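Local structure of carboxypeptidase 1 (Deinococcus radiodurans str. R1, 5GIV) at residues 423-435 / 476-489. The protein probably acts as a zinc-dependent carboxypeptidase of the M32 family, releasing amino acids one by one from peptide C-termini with broad specificity. Residues are numbered along the deposited sequence; the frame is centred on the assembly and turned at random.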
loop_
_atom_site.group_PDB
_atom_site.type_symbol
_atom_site.label_atom_id
_atom_site.label_comp_id
_atom_site.label_asym_id
_atom_site.label_seq_id
_atom_site.Cartn_x
_atom_site.Cartn_y
_atom_site.Cartn_z
ATOM N N THR A 423 20.708 -13.770 -18.061
ATOM C CA THR A 423 21.495 -14.942 -18.424
ATOM C C THR A 423 22.603 -15.191 -17.415
ATOM O O THR A 423 22.904 -16.342 -17.082
ATOM C CB THR A 423 22.067 -14.778 -19.830
ATOM O OG1 THR A 423 21.010 -14.912 -20.784
ATOM C CG2 THR A 423 23.143 -15.824 -20.110
ATOM N N ILE A 424 23.202 -14.120 -16.911
ATOM C CA ILE A 424 24.167 -14.258 -15.833
ATOM C C ILE A 424 23.530 -14.963 -14.645
ATOM O O ILE A 424 24.141 -15.836 -14.026
ATOM C CB ILE A 424 24.738 -12.871 -15.472
ATOM C CG1 ILE A 424 25.430 -12.271 -16.697
ATOM C CG2 ILE A 424 25.688 -12.960 -14.287
ATOM C CD1 ILE A 424 25.887 -10.848 -16.497
ATOM N N GLY A 425 22.290 -14.603 -14.314
ATOM C CA GLY A 425 21.599 -15.284 -13.231
ATOM C C GLY A 425 21.399 -16.760 -13.512
ATOM O O GLY A 425 21.550 -17.599 -12.622
ATOM N N ASN A 426 21.058 -17.100 -14.754
ATOM C CA ASN A 426 20.902 -18.507 -15.105
ATOM C C ASN A 426 22.203 -19.268 -14.866
ATOM O O ASN A 426 22.204 -20.376 -14.307
ATOM C CB ASN A 426 20.468 -18.647 -16.564
ATOM C CG ASN A 426 18.988 -18.415 -16.764
ATOM O OD1 ASN A 426 18.174 -18.658 -15.867
ATOM N ND2 ASN A 426 18.623 -17.980 -17.968
ATOM N N VAL A 427 23.325 -18.697 -15.312
ATOM C CA VAL A 427 24.614 -19.357 -15.136
ATOM C C VAL A 427 24.916 -19.532 -13.652
ATOM O O VAL A 427 25.189 -20.643 -13.177
ATOM C CB VAL A 427 25.720 -18.556 -15.846
ATOM C CG1 VAL A 427 27.074 -19.178 -15.597
ATOM C CG2 VAL A 427 25.437 -18.456 -17.338
ATOM N N LEU A 428 24.828 -18.439 -12.891
ATOM C CA LEU A 428 25.222 -18.475 -11.489
ATOM C C LEU A 428 24.313 -19.367 -10.653
ATOM O O LEU A 428 24.753 -19.899 -9.627
ATOM C CB LEU A 428 25.248 -17.057 -10.924
ATOM C CG LEU A 428 26.416 -16.180 -11.369
ATOM C CD1 LEU A 428 26.312 -14.798 -10.754
ATOM C CD2 LEU A 428 27.745 -16.830 -10.986
ATOM N N SER A 429 23.062 -19.568 -11.075
ATOM C CA SER A 429 22.143 -20.387 -10.287
ATOM C C SER A 429 22.699 -21.792 -10.073
ATOM O O SER A 429 22.686 -22.310 -8.950
ATOM C CB SER A 429 20.766 -20.444 -10.958
ATOM O OG SER A 429 20.795 -21.161 -12.179
ATOM N N ALA A 430 23.192 -22.427 -11.144
ATOM C CA ALA A 430 23.769 -23.767 -11.020
ATOM C C ALA A 430 25.117 -23.747 -10.305
ATOM O O ALA A 430 25.455 -24.705 -9.599
ATOM C CB ALA A 430 23.916 -24.413 -12.396
ATOM N N GLN A 431 25.909 -22.691 -10.501
ATOM C CA GLN A 431 27.197 -22.590 -9.825
ATOM C C GLN A 431 27.005 -22.477 -8.319
ATOM O O GLN A 431 27.670 -23.171 -7.544
ATOM C CB GLN A 431 27.983 -21.398 -10.381
ATOM C CG GLN A 431 29.390 -21.199 -9.814
ATOM C CD GLN A 431 30.222 -20.205 -10.642
ATOM O OE1 GLN A 431 29.877 -19.897 -11.781
ATOM N NE2 GLN A 431 31.315 -19.700 -10.059
ATOM N N PHE A 432 26.087 -21.608 -7.881
ATOM C CA PHE A 432 25.789 -21.526 -6.456
ATOM C C PHE A 432 25.202 -22.831 -5.946
ATOM O O PHE A 432 25.562 -23.306 -4.864
ATOM C CB PHE A 432 24.821 -20.378 -6.168
ATOM C CG PHE A 432 25.473 -19.037 -6.134
ATOM C CD1 PHE A 432 26.516 -18.787 -5.252
ATOM C CD2 PHE A 432 25.047 -18.023 -6.972
ATOM C CE1 PHE A 432 27.125 -17.555 -5.215
ATOM C CE2 PHE A 432 25.653 -16.780 -6.938
ATOM C CZ PHE A 432 26.693 -16.545 -6.063
ATOM N N TYR A 433 24.310 -23.436 -6.720
ATOM C CA TYR A 433 23.631 -24.628 -6.242
ATOM C C TYR A 433 24.613 -25.771 -6.027
ATOM O O TYR A 433 24.558 -26.452 -4.996
ATOM C CB TYR A 433 22.547 -25.025 -7.228
ATOM C CG TYR A 433 21.743 -26.210 -6.798
ATOM C CD1 TYR A 433 20.652 -26.055 -5.959
ATOM C CD2 TYR A 433 22.073 -27.495 -7.233
ATOM C CE1 TYR A 433 19.896 -27.146 -5.567
ATOM C CE2 TYR A 433 21.326 -28.593 -6.841
ATOM C CZ TYR A 433 20.238 -28.410 -6.010
ATOM O OH TYR A 433 19.486 -29.491 -5.619
ATOM N N ALA A 434 25.528 -25.984 -6.983
ATOM C CA ALA A 434 26.496 -27.072 -6.875
ATOM C C ALA A 434 27.402 -26.884 -5.667
ATOM O O ALA A 434 27.780 -27.859 -5.003
ATOM C CB ALA A 434 27.326 -27.177 -8.153
ATOM N N ALA A 435 27.789 -25.639 -5.382
ATOM C CA ALA A 435 28.559 -25.383 -4.173
ATOM C C ALA A 435 27.759 -25.766 -2.936
ATOM O O ALA A 435 28.321 -26.286 -1.965
ATOM C CB ALA A 435 28.989 -23.919 -4.114
ATOM N N ILE A 476 31.131 -14.402 -5.468
ATOM C CA ILE A 476 31.068 -15.646 -6.225
ATOM C C ILE A 476 32.319 -16.480 -5.971
ATOM O O ILE A 476 32.253 -17.713 -5.848
ATOM C CB ILE A 476 30.891 -15.336 -7.720
ATOM C CG1 ILE A 476 29.537 -14.669 -7.962
ATOM C CG2 ILE A 476 31.002 -16.614 -8.536
ATOM C CD1 ILE A 476 29.398 -14.064 -9.338
ATOM N N GLU A 477 33.473 -15.818 -5.882
ATOM C CA GLU A 477 34.734 -16.517 -5.674
ATOM C C GLU A 477 34.784 -17.163 -4.294
ATOM O O GLU A 477 35.157 -18.332 -4.160
ATOM C CB GLU A 477 35.895 -15.537 -5.863
ATOM C CG GLU A 477 37.092 -16.086 -6.609
ATOM C CD GLU A 477 37.871 -17.087 -5.786
ATOM O OE1 GLU A 477 38.052 -18.231 -6.255
ATOM O OE2 GLU A 477 38.291 -16.738 -4.657
ATOM N N ARG A 478 34.407 -16.414 -3.253
ATOM C CA ARG A 478 34.452 -16.959 -1.900
ATOM C C ARG A 478 33.415 -18.054 -1.714
ATOM O O ARG A 478 33.674 -19.055 -1.037
ATOM C CB ARG A 478 34.234 -15.857 -0.866
ATOM C CG ARG A 478 35.172 -14.679 -0.991
ATOM C CD ARG A 478 34.708 -13.547 -0.112
ATOM N NE ARG A 478 34.785 -13.907 1.297
ATOM C CZ ARG A 478 35.892 -13.776 2.026
ATOM N NH1 ARG A 478 36.999 -13.295 1.462
ATOM N NH2 ARG A 478 35.900 -14.127 3.310
ATOM N N ALA A 479 32.235 -17.889 -2.309
ATOM C CA ALA A 479 31.148 -18.815 -2.024
ATOM C C ALA A 479 31.313 -20.137 -2.762
ATOM O O ALA A 479 30.976 -21.191 -2.216
ATOM C CB ALA A 479 29.810 -18.171 -2.379
ATOM N N THR A 480 31.834 -20.108 -3.992
ATOM C CA THR A 480 31.886 -21.292 -4.841
ATOM C C THR A 480 33.298 -21.742 -5.202
ATOM O O THR A 480 33.446 -22.793 -5.840
ATOM C CB THR A 480 31.091 -21.066 -6.142
ATOM O OG1 THR A 480 31.829 -20.218 -7.023
ATOM C CG2 THR A 480 29.748 -20.426 -5.853
ATOM N N GLY A 481 34.326 -20.988 -4.820
ATOM C CA GLY A 481 35.698 -21.369 -5.054
ATOM C C GLY A 481 36.268 -20.973 -6.399
ATOM O O GLY A 481 37.460 -21.205 -6.635
ATOM N N GLN A 482 35.472 -20.355 -7.272
ATOM C CA GLN A 482 35.938 -19.958 -8.593
ATOM C C GLN A 482 35.097 -18.793 -9.101
ATOM O O GLN A 482 34.028 -18.490 -8.567
ATOM C CB GLN A 482 35.875 -21.124 -9.576
ATOM C CG GLN A 482 34.519 -21.793 -9.615
ATOM C CD GLN A 482 34.484 -22.984 -10.548
ATOM O OE1 GLN A 482 35.218 -23.038 -11.530
ATOM N NE2 GLN A 482 33.630 -23.947 -10.244
ATOM N N ALA A 483 35.605 -18.136 -10.141
ATOM C CA ALA A 483 34.898 -17.039 -10.773
ATOM C C ALA A 483 33.728 -17.576 -11.601
ATOM O O ALA A 483 33.540 -18.790 -11.760
ATOM C CB ALA A 483 35.856 -16.227 -11.646
ATOM N N LEU A 484 32.951 -16.655 -12.164
ATOM C CA LEU A 484 31.811 -17.032 -12.985
ATOM C C LEU A 484 32.226 -18.017 -14.069
ATOM O O LEU A 484 33.188 -17.782 -14.803
ATOM C CB LEU A 484 31.191 -15.775 -13.603
ATOM C CG LEU A 484 30.066 -15.921 -14.628
ATOM C CD1 LEU A 484 28.882 -16.632 -14.019
ATOM C CD2 LEU A 484 29.639 -14.541 -15.123
ATOM N N THR A 485 31.523 -19.146 -14.140
ATOM C CA THR A 485 31.774 -20.127 -15.184
ATOM C C THR A 485 30.469 -20.807 -15.572
ATOM O O THR A 485 29.660 -21.148 -14.709
ATOM C CB THR A 485 32.807 -21.181 -14.748
ATOM O OG1 THR A 485 32.796 -22.280 -15.673
ATOM C CG2 THR A 485 32.501 -21.698 -13.357
ATOM N N ALA A 486 30.294 -21.039 -16.870
ATOM C CA ALA A 486 29.128 -21.748 -17.376
ATOM C C ALA A 486 29.222 -23.250 -17.177
ATOM O O ALA A 486 28.266 -23.963 -17.498
ATOM C CB ALA A 486 28.938 -21.467 -18.867
ATOM N N GLY A 487 30.337 -23.741 -16.643
ATOM C CA GLY A 487 30.543 -25.159 -16.506
ATOM C C GLY A 487 29.417 -25.836 -15.760
ATOM O O GLY A 487 28.716 -26.692 -16.299
ATOM N N PRO A 488 29.229 -25.465 -14.490
ATOM C CA PRO A 488 28.173 -26.120 -13.699
ATOM C C PRO A 488 26.805 -25.992 -14.341
ATOM O O PRO A 488 25.997 -26.930 -14.286
ATOM C CB PRO A 488 28.255 -25.398 -12.344
ATOM C CG PRO A 488 29.655 -24.840 -12.297
ATOM C CD PRO A 488 29.987 -24.475 -13.708
ATOM N N TYR A 489 26.541 -24.843 -14.968
ATOM C CA TYR A 489 25.271 -24.613 -15.648
ATOM C C TYR A 489 25.075 -25.580 -16.807
ATOM O O TYR A 489 24.025 -26.219 -16.918
ATOM C CB TYR A 489 25.213 -23.160 -16.126
ATOM C CG TYR A 489 23.950 -22.744 -16.850
ATOM C CD1 TYR A 489 22.700 -22.877 -16.250
ATOM C CD2 TYR A 489 24.015 -22.134 -18.104
ATOM C CE1 TYR A 489 21.547 -22.469 -16.904
ATOM C CE2 TYR A 489 22.870 -21.719 -18.762
ATOM C CZ TYR A 489 21.638 -21.884 -18.155
ATOM O OH TYR A 489 20.501 -21.465 -18.798
HETATM O O HOH W 1 27.524 -22.400 -13.934
#
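A helix-loop-helix connection, the turn between helices 472-480 and 487-501, wraps along helix 420-439 and is pinned there by the amide of Gln-431. With CG anti to the backbone N (chi1 -177°) and the chain extended beyond it, this side chain reaches straight into the turn. Its OE1 accepts from Thr-485 N at 3.0 Å, the donor tilted from the carbonyl plane. NE2 gives one proton to Thr-480 OG1 at 3.1 Å, nearly in the amide plane, and the other to Ala-483 O at 2.9 Å, meeting that carbonyl from above its plane. Thr-480 OG1 in turn donates to Ile-476 O, which fixes it as an acceptor for the amide. Cutting the side chain back to an alanine removes all three bonds, and is likely to leave Thr-485 N and Ala-483 O without these partners and the loop less firmly tied to the helix.

In this mainly helical M32 peptidase the same helix runs close to the metal site: Asn-426 lies near Glu-296, a zinc ligand, and bonds through ND2 to Asn-358, which also holds Tyr-489 OH. The Tyr-489 ring lays one face over the helix backbone, Val-427 CA standing 4.2 Å from its centroid. One water joins Val-427 O, Thr-485 O and Tyr-489 N. Toward the start of the helix from Gln-431, Leu-484 CD1 rests against both Val-427 CG1 (3.5 Å) and Leu-428 CD2, while Leu-428 CD1 meets Ile-476 CD1 at 3.5 Å. Farther along, Phe-432 turns its ring edge to Ala-479 CB, and its CD1 packs against Thr-480 CG2 at 3.7 Å.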